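Side-chain contacts in PA0821 (Pseudomonas aeruginosa, PDB 7DRG), which probably serves as the immunity protein (antitoxin) that protects its own cell against a VRR-NUC-type nuclease effector of the type VI secretion system: residues T43-K48 / G211-L216; L53-L58 / D107-C112; P287-L292 / D343-A348. One frame throughout, in Å; residues are numbered along the deposited sequence.

Contact 1 (T43-K48 / G211-L216); sequences TLYFKK and GTACLL
With its CG anti to the carbonyl carbon (chi1 -58°), Y45 leans its ring obliquely back toward the T43 end of the strand until the phenol end meets A213, while T43 puts CG2 anti to its backbone N and aims that methyl at the same alanine. Two residues apart on one strand, both side chains therefore lie on one side of it and share a single small partner. The A213 methyl touches both, its CB 3.5 Å from T43 CG2 and only 3.2 Å from Y45 OH, a tight approach of carbon to oxygen. The rest of the phenol end follows, with Y45 CZ 3.6 Å from A213 CB, the methyl meeting the ring obliquely. One turn along, L216 adds a lighter touch, its CD1 4.1 Å from Y45 OH.

The example illustrates how a short residue lets a helix start come close to a strand. A213 and L216 lie three residues apart in the first turn after the N-cap residue T212, where L216 N donates to T212 O at 3.2 Å, and both point at the strand. The polar ends are paired elsewhere, Y45 OH with the hydroxyl of Y179 and T43 OG1 with E147, so the contact across the segments is purely packing.

In the fold, strand 34-46 runs antiparallel to both strand 144-151 and strand 177-180, and V145 of the former touches Y45 and A213 alike. F222 meets the Y45 ring at about 45°, whereas L44 packs on helix 161-173 and F46 on helix 52-69.

Contact 2 (L53-L58 / D107-C112); sequences LVRESL and DHLSFC
R55 and L109 bury the most surface where helix 52-69 packs against strand 109-114, a helix-on-strand contact in this TsiV-family protein, whose strands pair antiparallel. The arginine chain is extended from CG to NE and reaches past the leucine, the two side chains crossing obliquely. Its guanidinium lies flat over one branch: L109 CD2 sits 3.3 Å above the plane, toward the rim, and 3.5 Å from R55 NH2. The other branch, CD1, faces the start of the arginine chain, 4.0 Å from R55 CG. A single leucine thus serves both the aliphatic and the flat part of the arginine.

L58, one turn further along the helix, completes the apolar side. It meets the leucine tip to tip, L58 CD1 lying 3.9 Å from L109 CD1. L109 can address both residues because its CG stands anti to its own carbonyl carbon (chi1 -54°), with the forked end turned to the helix. M100 of helix 96-101 touches both R55 and L109, adding a third element to the cluster.

The polar end of R55 is held by main-chain oxygens: NE donates to A49 O, and NH2 to D104 O. Several bonds of this kind probably fix the rotation of the guanidinium and keep it flat against the leucine. D107 contributes its carbonyl, while its carboxylate OD2 turns to D104 N. The carbonyl of D107 approaches the guanidinium at the edge, near its plane, and a water sits beside the pair, accepting from R55 NH2 at 2.8 Å and probably donating to D107 O, also at 2.8 Å.

Contact 3 (P287-L292 / D343-A348); sequences PAPYVL and DKLLSA
The backbones of A288 and L345 come within 5.9 Å of each other, CA to CA, where the short axes of helix 288-292 and helix 343-348 run nearly antiparallel, 9.7 Å apart at closest approach and at -151°. At this point the small side chain of A288 meets backbone, its CB 4.4 Å from L345 N. L345 supplies most of the remaining contact. It holds CG anti to its backbone N (chi1 -175°), and chi2 of 79° spreads the two methyls over different partners. CD1 goes to the proline, 3.8 Å from P289 CG, and CD2 to the leucine, 3.8 Å from L292 CD1. Both partners meet it at a slant, so that L345 spans the P289 ring and the L292 branch three residues further on.

Such packing illustrates how an antiparallel helix pair can be assembled from elements distant in sequence: fifty residues separate these segments, and the C-terminal helix 338-348 lies against the start of helix 288-297. P287 takes the N-cap position, and its carbonyl O accepts from V291 N at 2.9 Å. P289 suits the first turn, where a residue without an N-H forfeits no helical bond. F259 of strand 259-264 touches P289, L292 and L345, joining both helices to that strand, and W341 covers A288 and L292 from one turn earlier in helix 338-348.

K344, beside L345, sends its amino group elsewhere, to a salt bridge with D281 and a cation-pi contact with W341. The L345 side chain, for its part, also touches H258 in the loop just before strand 259-264.

Overall arrangement
Contacts 1 and 2 are neighbours, their centres 13 Å apart, and they touch directly: F46 CZ of strand 34-46 lies 3.8 Å from L58 CD2 of helix 52-69. Along the sequence, both segments of contact 2 fall between the two of contact 1. Contact 3 stands apart, closing a later part of the chain. Its centre is 29 Å from that of contact 1, with about 12 Å between nearest atoms, and 38 Å from that of contact 2, on the opposite side of the chain's centre. Strand 34-46 and helix 52-69 follow each other in the chain and so tie contacts 1 and 2 together, whereas contact 3 touches neither.

Contact 1 (T43-K48 / G211-L216)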
ATOM      1  N   THR B  43      -4.442 -22.169   9.457  1.00 14.08           N
ATOM      2  CA  THR B  43      -4.993 -21.763  10.745  1.00 15.96           C
ATOM      3  C   THR B  43      -6.217 -22.617  11.043  1.00 16.56           C
ATOM      4  O   THR B  43      -7.142 -22.679  10.226  1.00 16.02           O
ATOM      5  CB  THR B  43      -5.388 -20.287  10.712  1.00 17.65           C
ATOM      6  OG1 THR B  43      -4.243 -19.489  10.387  1.00 18.16           O
ATOM      7  CG2 THR B  43      -5.967 -19.850  12.038  1.00 21.90           C
ATOM      8  N   LEU B  44      -6.218 -23.279  12.202  1.00 16.12           N
ATOM      9  CA  LEU B  44      -7.310 -24.162  12.602  1.00 15.55           C
ATOM     10  C   LEU B  44      -7.793 -23.741  13.982  1.00 15.38           C
ATOM     11  O   LEU B  44      -6.996 -23.676  14.922  1.00 18.88           O
ATOM     12  CB  LEU B  44      -6.860 -25.628  12.618  1.00 16.90           C
ATOM     13  CG  LEU B  44      -6.403 -26.229  11.288  1.00 20.14           C
ATOM     14  CD1 LEU B  44      -5.888 -27.641  11.501  1.00 23.78           C
ATOM     15  CD2 LEU B  44      -7.545 -26.229  10.298  1.00 21.72           C
ATOM     16  N   TYR B  45      -9.084 -23.439  14.095  1.00 14.80           N
ATOM     17  CA  TYR B  45      -9.712 -23.126  15.373  1.00 16.24           C
ATOM     18  C   TYR B  45     -10.430 -24.378  15.868  1.00 18.69           C
ATOM     19  O   TYR B  45     -11.303 -24.899  15.170  1.00 18.01           O
ATOM     20  CB  TYR B  45     -10.706 -21.972  15.229  1.00 18.47           C
ATOM     21  CG  TYR B  45     -10.159 -20.658  14.686  1.00 15.83           C
ATOM     22  CD1 TYR B  45      -9.978 -20.467  13.320  1.00 17.15           C
ATOM     23  CD2 TYR B  45      -9.888 -19.592  15.545  1.00 16.19           C
ATOM     24  CE1 TYR B  45      -9.516 -19.249  12.817  1.00 18.06           C
ATOM     25  CE2 TYR B  45      -9.425 -18.381  15.055  1.00 17.26           C
ATOM     26  CZ  TYR B  45      -9.242 -18.219  13.695  1.00 18.11           C
ATOM     27  OH  TYR B  45      -8.788 -17.005  13.218  1.00 19.36           O
ATOM     28  N   PHE B  46     -10.089 -24.847  17.073  1.00 16.64           N
ATOM     29  CA  PHE B  46     -10.586 -26.141  17.535  1.00 17.44           C
ATOM     30  C   PHE B  46     -10.854 -26.082  19.031  1.00 15.92           C
ATOM     31  O   PHE B  46     -10.397 -25.176  19.728  1.00 18.17           O
ATOM     32  CB  PHE B  46      -9.597 -27.274  17.217  1.00 19.68           C
ATOM     33  CG  PHE B  46      -8.304 -27.179  17.982  1.00 18.62           C
ATOM     34  CD1 PHE B  46      -7.293 -26.328  17.561  1.00 19.94           C
ATOM     35  CD2 PHE B  46      -8.092 -27.942  19.121  1.00 18.76           C
ATOM     36  CE1 PHE B  46      -6.105 -26.227  18.269  1.00 19.12           C
ATOM     37  CE2 PHE B  46      -6.902 -27.850  19.828  1.00 21.67           C
ATOM     38  CZ  PHE B  46      -5.905 -26.989  19.398  1.00 20.97           C
ATOM     39  N   LYS B  47     -11.570 -27.087  19.538  1.00 17.94           N
ATOM     40  CA  LYS B  47     -11.929 -27.109  20.952  1.00 18.17           C
ATOM     41  C   LYS B  47     -11.312 -28.311  21.659  1.00 19.77           C
ATOM     42  O   LYS B  47     -10.707 -29.193  21.043  1.00 19.10           O
ATOM     43  CB  LYS B  47     -13.453 -27.094  21.131  1.00 24.27           C
ATOM     44  CG  LYS B  47     -14.085 -25.812  20.595  1.00 23.71           C
ATOM     45  CD  LYS B  47     -15.547 -25.672  20.980  1.00 24.78           C
ATOM     46  CE  LYS B  47     -16.146 -24.414  20.383  1.00 30.41           C
ATOM     47  NZ  LYS B  47     -17.556 -24.217  20.831  1.00 36.41           N
ATOM     48  N   LYS B  48     -11.453 -28.294  22.993  1.00 22.02           N
ATOM     49  CA  LYS B  48     -11.031 -29.368  23.893  1.00 19.23           C
ATOM     50  C   LYS B  48      -9.514 -29.523  23.956  1.00 18.50           C
ATOM     51  O   LYS B  48      -9.005 -30.611  24.237  1.00 20.76           O
ATOM     52  CB  LYS B  48     -11.693 -30.700  23.521  1.00 21.05           C
ATOM     53  CG  LYS B  48     -13.210 -30.633  23.559  1.00 28.97           C
ATOM     54  CD  LYS B  48     -13.821 -31.937  23.092  1.00 36.99           C
ATOM     55  CE  LYS B  48     -14.412 -32.703  24.245  1.00 48.91           C
ATOM     56  NZ  LYS B  48     -14.730 -34.107  23.855  1.00 47.11           N
ATOM     57  N   GLY B 211      -3.918 -10.911  10.298  1.00 21.75           N
ATOM     58  CA  GLY B 211      -4.342 -10.881  11.686  1.00 24.35           C
ATOM     59  C   GLY B 211      -3.753 -12.025  12.498  1.00 22.11           C
ATOM     60  O   GLY B 211      -2.937 -12.817  12.024  1.00 25.57           O
ATOM     61  N   THR B 212      -4.186 -12.078  13.758  1.00 19.93           N
ATOM     62  CA  THR B 212      -3.660 -13.010  14.754  1.00 21.02           C
ATOM     63  C   THR B 212      -4.814 -13.858  15.278  1.00 22.27           C
ATOM     64  O   THR B 212      -5.625 -13.387  16.082  1.00 22.27           O
ATOM     65  CB  THR B 212      -2.968 -12.249  15.882  1.00 24.28           C
ATOM     66  OG1 THR B 212      -1.953 -11.407  15.326  1.00 27.44           O
ATOM     67  CG2 THR B 212      -2.328 -13.221  16.849  1.00 25.40           C
ATOM     68  N   ALA B 213      -4.881 -15.117  14.835  1.00 19.80           N
ATOM     69  CA  ALA B 213      -6.033 -15.954  15.147  1.00 19.49           C
ATOM     70  C   ALA B 213      -6.215 -16.136  16.649  1.00 21.33           C
ATOM     71  O   ALA B 213      -7.350 -16.154  17.143  1.00 24.27           O
ATOM     72  CB  ALA B 213      -5.889 -17.311  14.461  1.00 21.94           C
ATOM     73  N   CYS B 214      -5.120 -16.268  17.397  1.00 21.78           N
ATOM     74  CA  CYS B 214      -5.278 -16.504  18.829  1.00 26.66           C
ATOM     75  C   CYS B 214      -5.839 -15.288  19.562  1.00 26.61           C
ATOM     76  O   CYS B 214      -6.423 -15.453  20.639  1.00 35.86           O
ATOM     77  CB  CYS B 214      -3.951 -16.947  19.448  1.00 29.89           C
ATOM     78  SG  CYS B 214      -2.643 -15.728  19.446  1.00 36.35           S
ATOM     79  N   LEU B 215      -5.691 -14.080  19.008  1.00 26.87           N
ATOM     80  CA  LEU B 215      -6.356 -12.910  19.580  1.00 26.47           C
ATOM     81  C   LEU B 215      -7.819 -12.835  19.168  1.00 28.67           C
ATOM     82  O   LEU B 215      -8.643 -12.305  19.921  1.00 37.48           O
ATOM     83  CB  LEU B 215      -5.657 -11.616  19.156  1.00 33.12           C
ATOM     84  CG  LEU B 215      -4.177 -11.406  19.473  1.00 38.86           C
ATOM     85  CD1 LEU B 215      -3.777  -9.962  19.184  1.00 47.78           C
ATOM     86  CD2 LEU B 215      -3.875 -11.780  20.908  1.00 39.69           C
ATOM     87  N   LEU B 216      -8.156 -13.338  17.979  1.00 23.91           N
ATOM     88  CA  LEU B 216      -9.534 -13.306  17.504  1.00 22.27           C
ATOM     89  C   LEU B 216     -10.405 -14.357  18.182  1.00 24.08           C
ATOM     90  O   LEU B 216     -11.605 -14.127  18.385  1.00 24.69           O
ATOM     91  CB  LEU B 216      -9.566 -13.522  15.984  1.00 23.80           C
ATOM     92  CG  LEU B 216      -8.878 -12.478  15.096  1.00 25.10           C
ATOM     93  CD1 LEU B 216      -8.830 -12.936  13.643  1.00 27.25           C
ATOM     94  CD2 LEU B 216      -9.594 -11.137  15.213  1.00 24.29           C
TER

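Contact 2 (L53-L58 / D107-C112)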
ATOM      1  N   LEU B  53      -6.648 -36.493  25.006  1.00 19.73           N
ATOM      2  CA  LEU B  53      -6.710 -37.047  23.657  1.00 22.55           C
ATOM      3  C   LEU B  53      -6.401 -35.986  22.611  1.00 21.11           C
ATOM      4  O   LEU B  53      -5.703 -36.273  21.630  1.00 19.01           O
ATOM      5  CB  LEU B  53      -8.079 -37.678  23.399  1.00 23.91           C
ATOM      6  CG  LEU B  53      -8.321 -38.996  24.139  1.00 29.41           C
ATOM      7  CD1 LEU B  53      -9.684 -39.563  23.782  1.00 29.50           C
ATOM      8  CD2 LEU B  53      -7.217 -39.993  23.826  1.00 27.51           C
ATOM      9  N   VAL B  54      -6.885 -34.755  22.813  1.00 19.68           N
ATOM     10  CA  VAL B  54      -6.597 -33.687  21.856  1.00 19.40           C
ATOM     11  C   VAL B  54      -5.132 -33.294  21.937  1.00 21.82           C
ATOM     12  O   VAL B  54      -4.490 -33.028  20.913  1.00 19.87           O
ATOM     13  CB  VAL B  54      -7.525 -32.478  22.083  1.00 18.35           C
ATOM     14  CG1 VAL B  54      -7.123 -31.293  21.178  1.00 17.94           C
ATOM     15  CG2 VAL B  54      -8.966 -32.849  21.823  1.00 21.51           C
ATOM     16  N   ARG B  55      -4.573 -33.259  23.151  1.00 20.25           N
ATOM     17  CA  ARG B  55      -3.150 -32.963  23.280  1.00 19.94           C
ATOM     18  C   ARG B  55      -2.294 -34.021  22.590  1.00 19.75           C
ATOM     19  O   ARG B  55      -1.328 -33.680  21.897  1.00 19.23           O
ATOM     20  CB  ARG B  55      -2.782 -32.813  24.752  1.00 19.06           C
ATOM     21  CG  ARG B  55      -3.371 -31.543  25.337  1.00 18.69           C
ATOM     22  CD  ARG B  55      -3.156 -31.436  26.830  1.00 22.44           C
ATOM     23  NE  ARG B  55      -3.705 -30.177  27.322  1.00 20.08           N
ATOM     24  CZ  ARG B  55      -3.508 -29.717  28.554  1.00 25.37           C
ATOM     25  NH1 ARG B  55      -2.766 -30.414  29.410  1.00 26.36           N
ATOM     26  NH2 ARG B  55      -4.051 -28.560  28.926  1.00 26.65           N
ATOM     27  N   GLU B  56      -2.652 -35.307  22.724  1.00 20.48           N
ATOM     28  CA  GLU B  56      -1.921 -36.339  21.991  1.00 17.98           C
ATOM     29  C   GLU B  56      -2.020 -36.129  20.487  1.00 19.19           C
ATOM     30  O   GLU B  56      -1.043 -36.341  19.759  1.00 20.49           O
ATOM     31  CB  GLU B  56      -2.443 -37.728  22.356  1.00 21.90           C
ATOM     32  CG  GLU B  56      -2.269 -38.072  23.815  1.00 30.71           C
ATOM     33  CD  GLU B  56      -2.881 -39.420  24.171  1.00 48.01           C
ATOM     34  OE1 GLU B  56      -3.201 -40.202  23.242  1.00 46.65           O
ATOM     35  OE2 GLU B  56      -3.092 -39.652  25.380  1.00 60.44           O
ATOM     36  N   SER B  57      -3.203 -35.744  20.001  1.00 19.99           N
ATOM     37  CA  SER B  57      -3.362 -35.502  18.569  1.00 18.48           C
ATOM     38  C   SER B  57      -2.538 -34.304  18.117  1.00 18.38           C
ATOM     39  O   SER B  57      -1.958 -34.322  17.025  1.00 19.56           O
ATOM     40  CB  SER B  57      -4.839 -35.315  18.225  1.00 20.08           C
ATOM     41  OG  SER B  57      -5.500 -36.581  18.256  1.00 22.57           O
ATOM     42  N   LEU B  58      -2.452 -33.266  18.953  1.00 19.18           N
ATOM     43  CA  LEU B  58      -1.581 -32.140  18.633  1.00 16.08           C
ATOM     44  C   LEU B  58      -0.130 -32.587  18.534  1.00 15.33           C
ATOM     45  O   LEU B  58       0.628 -32.098  17.688  1.00 18.79           O
ATOM     46  CB  LEU B  58      -1.730 -31.053  19.700  1.00 16.30           C
ATOM     47  CG  LEU B  58      -3.029 -30.246  19.651  1.00 17.58           C
ATOM     48  CD1 LEU B  58      -3.192 -29.424  20.930  1.00 17.69           C
ATOM     49  CD2 LEU B  58      -3.034 -29.324  18.426  1.00 19.69           C
ATOM     50  N   ASP B 107      -3.736 -26.121  32.747  1.00 31.02           N
ATOM     51  CA  ASP B 107      -2.623 -25.379  32.177  1.00 28.53           C
ATOM     52  C   ASP B 107      -2.983 -24.854  30.790  1.00 25.74           C
ATOM     53  O   ASP B 107      -3.801 -25.439  30.074  1.00 26.58           O
ATOM     54  CB  ASP B 107      -1.374 -26.257  32.096  1.00 34.14           C
ATOM     55  CG  ASP B 107      -0.767 -26.524  33.457  1.00 38.88           C
ATOM     56  OD1 ASP B 107      -0.611 -25.563  34.240  1.00 45.59           O
ATOM     57  OD2 ASP B 107      -0.449 -27.695  33.744  1.00 36.69           O
ATOM     58  N   HIS B 108      -2.377 -23.727  30.428  1.00 27.30           N
ATOM     59  CA  HIS B 108      -2.561 -23.111  29.120  1.00 26.03           C
ATOM     60  C   HIS B 108      -1.507 -23.648  28.160  1.00 26.73           C
ATOM     61  O   HIS B 108      -0.314 -23.637  28.473  1.00 29.08           O
ATOM     62  CB  HIS B 108      -2.469 -21.584  29.248  1.00 23.86           C
ATOM     63  CG  HIS B 108      -2.251 -20.857  27.955  1.00 32.41           C
ATOM     64  ND1 HIS B 108      -3.145 -20.902  26.906  1.00 35.56           N
ATOM     65  CD2 HIS B 108      -1.250 -20.036  27.558  1.00 33.79           C
ATOM     66  CE1 HIS B 108      -2.697 -20.153  25.914  1.00 34.84           C
ATOM     67  NE2 HIS B 108      -1.549 -19.614  26.284  1.00 31.84           N
ATOM     68  N   LEU B 109      -1.941 -24.141  27.004  1.00 22.71           N
ATOM     69  CA  LEU B 109      -0.985 -24.602  26.005  1.00 22.19           C
ATOM     70  C   LEU B 109      -0.407 -23.396  25.284  1.00 19.94           C
ATOM     71  O   LEU B 109      -1.153 -22.603  24.706  1.00 21.45           O
ATOM     72  CB  LEU B 109      -1.645 -25.530  24.993  1.00 22.26           C
ATOM     73  CG  LEU B 109      -2.388 -26.738  25.535  1.00 23.01           C
ATOM     74  CD1 LEU B 109      -2.599 -27.707  24.401  1.00 22.12           C
ATOM     75  CD2 LEU B 109      -1.611 -27.350  26.675  1.00 31.46           C
ATOM     76  N   SER B 110       0.920 -23.269  25.297  1.00 19.43           N
ATOM     77  CA  SER B 110       1.581 -22.165  24.598  1.00 18.82           C
ATOM     78  C   SER B 110       2.899 -22.700  24.046  1.00 24.05           C
ATOM     79  O   SER B 110       3.848 -22.911  24.806  1.00 23.58           O
ATOM     80  CB  SER B 110       1.805 -20.976  25.527  1.00 24.35           C
ATOM     81  OG  SER B 110       2.441 -19.906  24.844  1.00 27.91           O
ATOM     82  N   PHE B 111       2.944 -22.932  22.734  1.00 20.76           N
ATOM     83  CA  PHE B 111       4.134 -23.460  22.075  1.00 18.57           C
ATOM     84  C   PHE B 111       4.214 -22.844  20.693  1.00 24.64           C
ATOM     85  O   PHE B 111       3.320 -23.061  19.868  1.00 26.60           O
ATOM     86  CB  PHE B 111       4.091 -24.988  21.950  1.00 19.38           C
ATOM     87  CG  PHE B 111       3.981 -25.706  23.263  1.00 21.26           C
ATOM     88  CD1 PHE B 111       5.112 -25.968  24.020  1.00 21.21           C
ATOM     89  CD2 PHE B 111       2.747 -26.135  23.731  1.00 22.12           C
ATOM     90  CE1 PHE B 111       5.014 -26.635  25.224  1.00 23.76           C
ATOM     91  CE2 PHE B 111       2.641 -26.798  24.943  1.00 21.58           C
ATOM     92  CZ  PHE B 111       3.777 -27.048  25.688  1.00 24.90           C
ATOM     93  N   CYS B 112       5.281 -22.103  20.428  1.00 18.03           N
ATOM     94  CA  CYS B 112       5.470 -21.487  19.118  1.00 18.79           C
ATOM     95  C   CYS B 112       6.870 -21.814  18.616  1.00 21.61           C
ATOM     96  O   CYS B 112       7.853 -21.243  19.099  1.00 22.84           O
ATOM     97  CB  CYS B 112       5.249 -19.980  19.189  1.00 18.48           C
ATOM     98  SG  CYS B 112       5.380 -19.209  17.575  1.00 27.91           S
TER
HETATM   99  O   HOH W   1      -4.939 -26.259  27.602  1.00 26.91           O

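Contact 3 (P287-L292 / D343-A348)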
ATOM      1  N   PRO B 287      -8.350 -12.993  -6.779  1.00 24.62           N
ATOM      2  CA  PRO B 287      -8.203 -14.310  -7.428  1.00 27.56           C
ATOM      3  C   PRO B 287      -9.557 -14.912  -7.779  1.00 25.63           C
ATOM      4  O   PRO B 287     -10.446 -14.999  -6.928  1.00 25.41           O
ATOM      5  CB  PRO B 287      -7.480 -15.154  -6.369  1.00 27.35           C
ATOM      6  CG  PRO B 287      -6.905 -14.169  -5.394  1.00 27.26           C
ATOM      7  CD  PRO B 287      -7.835 -12.993  -5.398  1.00 23.95           C
ATOM      8  N   ALA B 288      -9.703 -15.344  -9.034  1.00 27.30           N
ATOM      9  CA  ALA B 288     -10.979 -15.900  -9.476  1.00 25.28           C
ATOM     10  C   ALA B 288     -11.471 -17.068  -8.623  1.00 24.46           C
ATOM     11  O   ALA B 288     -12.671 -17.087  -8.290  1.00 25.38           O
ATOM     12  CB  ALA B 288     -10.891 -16.314 -10.955  1.00 24.72           C
ATOM     13  N   PRO B 289     -10.652 -18.056  -8.243  1.00 22.78           N
ATOM     14  CA  PRO B 289     -11.214 -19.142  -7.423  1.00 22.38           C
ATOM     15  C   PRO B 289     -11.694 -18.651  -6.065  1.00 23.78           C
ATOM     16  O   PRO B 289     -12.715 -19.134  -5.561  1.00 23.72           O
ATOM     17  CB  PRO B 289     -10.054 -20.147  -7.313  1.00 26.27           C
ATOM     18  CG  PRO B 289      -9.128 -19.801  -8.437  1.00 26.35           C
ATOM     19  CD  PRO B 289      -9.243 -18.316  -8.597  1.00 23.52           C
ATOM     20  N   TYR B 290     -11.006 -17.677  -5.468  1.00 22.39           N
ATOM     21  CA  TYR B 290     -11.446 -17.171  -4.170  1.00 23.99           C
ATOM     22  C   TYR B 290     -12.727 -16.357  -4.300  1.00 22.41           C
ATOM     23  O   TYR B 290     -13.574 -16.383  -3.403  1.00 23.71           O
ATOM     24  CB  TYR B 290     -10.368 -16.307  -3.521  1.00 19.57           C
ATOM     25  CG  TYR B 290      -9.043 -16.965  -3.160  1.00 19.84           C
ATOM     26  CD1 TYR B 290      -8.659 -18.200  -3.675  1.00 21.05           C
ATOM     27  CD2 TYR B 290      -8.166 -16.320  -2.281  1.00 21.33           C
ATOM     28  CE1 TYR B 290      -7.432 -18.770  -3.339  1.00 17.20           C
ATOM     29  CE2 TYR B 290      -6.953 -16.878  -1.942  1.00 19.58           C
ATOM     30  CZ  TYR B 290      -6.588 -18.101  -2.469  1.00 19.81           C
ATOM     31  OH  TYR B 290      -5.371 -18.653  -2.116  1.00 19.79           O
ATOM     32  N   VAL B 291     -12.869 -15.596  -5.393  1.00 23.47           N
ATOM     33  CA  VAL B 291     -14.093 -14.823  -5.604  1.00 24.62           C
ATOM     34  C   VAL B 291     -15.301 -15.748  -5.653  1.00 23.54           C
ATOM     35  O   VAL B 291     -16.347 -15.477  -5.047  1.00 24.62           O
ATOM     36  CB  VAL B 291     -13.980 -13.985  -6.891  1.00 23.17           C
ATOM     37  CG1 VAL B 291     -15.363 -13.481  -7.339  1.00 26.07           C
ATOM     38  CG2 VAL B 291     -13.020 -12.843  -6.692  1.00 26.78           C
ATOM     39  N   LEU B 292     -15.177 -16.856  -6.382  1.00 23.79           N
ATOM     40  CA  LEU B 292     -16.302 -17.770  -6.513  1.00 25.34           C
ATOM     41  C   LEU B 292     -16.625 -18.454  -5.187  1.00 24.50           C
ATOM     42  O   LEU B 292     -17.799 -18.596  -4.824  1.00 26.95           O
ATOM     43  CB  LEU B 292     -16.011 -18.796  -7.608  1.00 23.91           C
ATOM     44  CG  LEU B 292     -15.951 -18.226  -9.027  1.00 32.04           C
ATOM     45  CD1 LEU B 292     -15.481 -19.296  -9.995  1.00 36.66           C
ATOM     46  CD2 LEU B 292     -17.307 -17.661  -9.455  1.00 30.85           C
ATOM     47  N   ASP B 343     -16.174 -17.719 -16.345  1.00 35.90           N
ATOM     48  CA  ASP B 343     -15.445 -17.777 -17.610  1.00 35.50           C
ATOM     49  C   ASP B 343     -13.960 -17.519 -17.398  1.00 35.10           C
ATOM     50  O   ASP B 343     -13.114 -18.166 -18.027  1.00 36.06           O
ATOM     51  CB  ASP B 343     -16.014 -16.764 -18.604  1.00 35.04           C
ATOM     52  CG  ASP B 343     -17.372 -17.169 -19.161  1.00 36.54           C
ATOM     53  OD1 ASP B 343     -17.666 -18.379 -19.236  1.00 39.57           O
ATOM     54  OD2 ASP B 343     -18.142 -16.259 -19.542  1.00 43.54           O
ATOM     55  N   LYS B 344     -13.625 -16.575 -16.514  1.00 36.92           N
ATOM     56  CA  LYS B 344     -12.224 -16.279 -16.247  1.00 38.11           C
ATOM     57  C   LYS B 344     -11.525 -17.478 -15.615  1.00 39.30           C
ATOM     58  O   LYS B 344     -10.372 -17.782 -15.946  1.00 34.86           O
ATOM     59  CB  LYS B 344     -12.116 -15.045 -15.348  1.00 39.84           C
ATOM     60  CG  LYS B 344     -10.733 -14.422 -15.335  1.00 50.90           C
ATOM     61  CD  LYS B 344     -10.782 -12.897 -15.328  1.00 53.19           C
ATOM     62  CE  LYS B 344     -11.239 -12.351 -13.990  1.00 55.02           C
ATOM     63  NZ  LYS B 344     -10.510 -11.100 -13.640  1.00 51.35           N
ATOM     64  N   LEU B 345     -12.220 -18.173 -14.709  1.00 32.21           N
ATOM     65  CA  LEU B 345     -11.693 -19.398 -14.118  1.00 34.26           C
ATOM     66  C   LEU B 345     -11.269 -20.397 -15.191  1.00 34.41           C
ATOM     67  O   LEU B 345     -10.131 -20.877 -15.198  1.00 34.51           O
ATOM     68  CB  LEU B 345     -12.752 -20.014 -13.197  1.00 32.19           C
ATOM     69  CG  LEU B 345     -12.404 -21.251 -12.367  1.00 32.86           C
ATOM     70  CD1 LEU B 345     -11.602 -20.863 -11.136  1.00 30.04           C
ATOM     71  CD2 LEU B 345     -13.661 -22.018 -11.968  1.00 33.63           C
ATOM     72  N   LEU B 346     -12.172 -20.713 -16.118  1.00 37.28           N
ATOM     73  CA  LEU B 346     -11.898 -21.793 -17.062  1.00 43.21           C
ATOM     74  C   LEU B 346     -10.863 -21.402 -18.111  1.00 41.67           C
ATOM     75  O   LEU B 346     -10.120 -22.265 -18.591  1.00 45.95           O
ATOM     76  CB  LEU B 346     -13.193 -22.234 -17.746  1.00 39.45           C
ATOM     77  CG  LEU B 346     -14.325 -22.666 -16.816  1.00 42.55           C
ATOM     78  CD1 LEU B 346     -15.436 -23.313 -17.618  1.00 51.09           C
ATOM     79  CD2 LEU B 346     -13.814 -23.617 -15.743  1.00 44.91           C
ATOM     80  N   SER B 347     -10.793 -20.126 -18.483  1.00 41.94           N
ATOM     81  CA  SER B 347      -9.897 -19.737 -19.564  1.00 42.91           C
ATOM     82  C   SER B 347      -8.483 -19.431 -19.091  1.00 46.42           C
ATOM     83  O   SER B 347      -7.528 -19.653 -19.844  1.00 53.79           O
ATOM     84  CB  SER B 347     -10.458 -18.520 -20.308  1.00 47.38           C
ATOM     85  OG  SER B 347     -10.489 -17.374 -19.478  1.00 53.02           O
ATOM     86  N   ALA B 348      -8.318 -18.941 -17.864  1.00 34.72           N
ATOM     87  CA  ALA B 348      -7.035 -18.416 -17.425  1.00 40.55           C
ATOM     88  C   ALA B 348      -6.395 -19.207 -16.296  1.00 36.31           C
ATOM     89  O   ALA B 348      -5.202 -19.017 -16.037  1.00 41.64           O
ATOM     90  CB  ALA B 348      -7.186 -16.954 -16.979  1.00 43.03           C
TER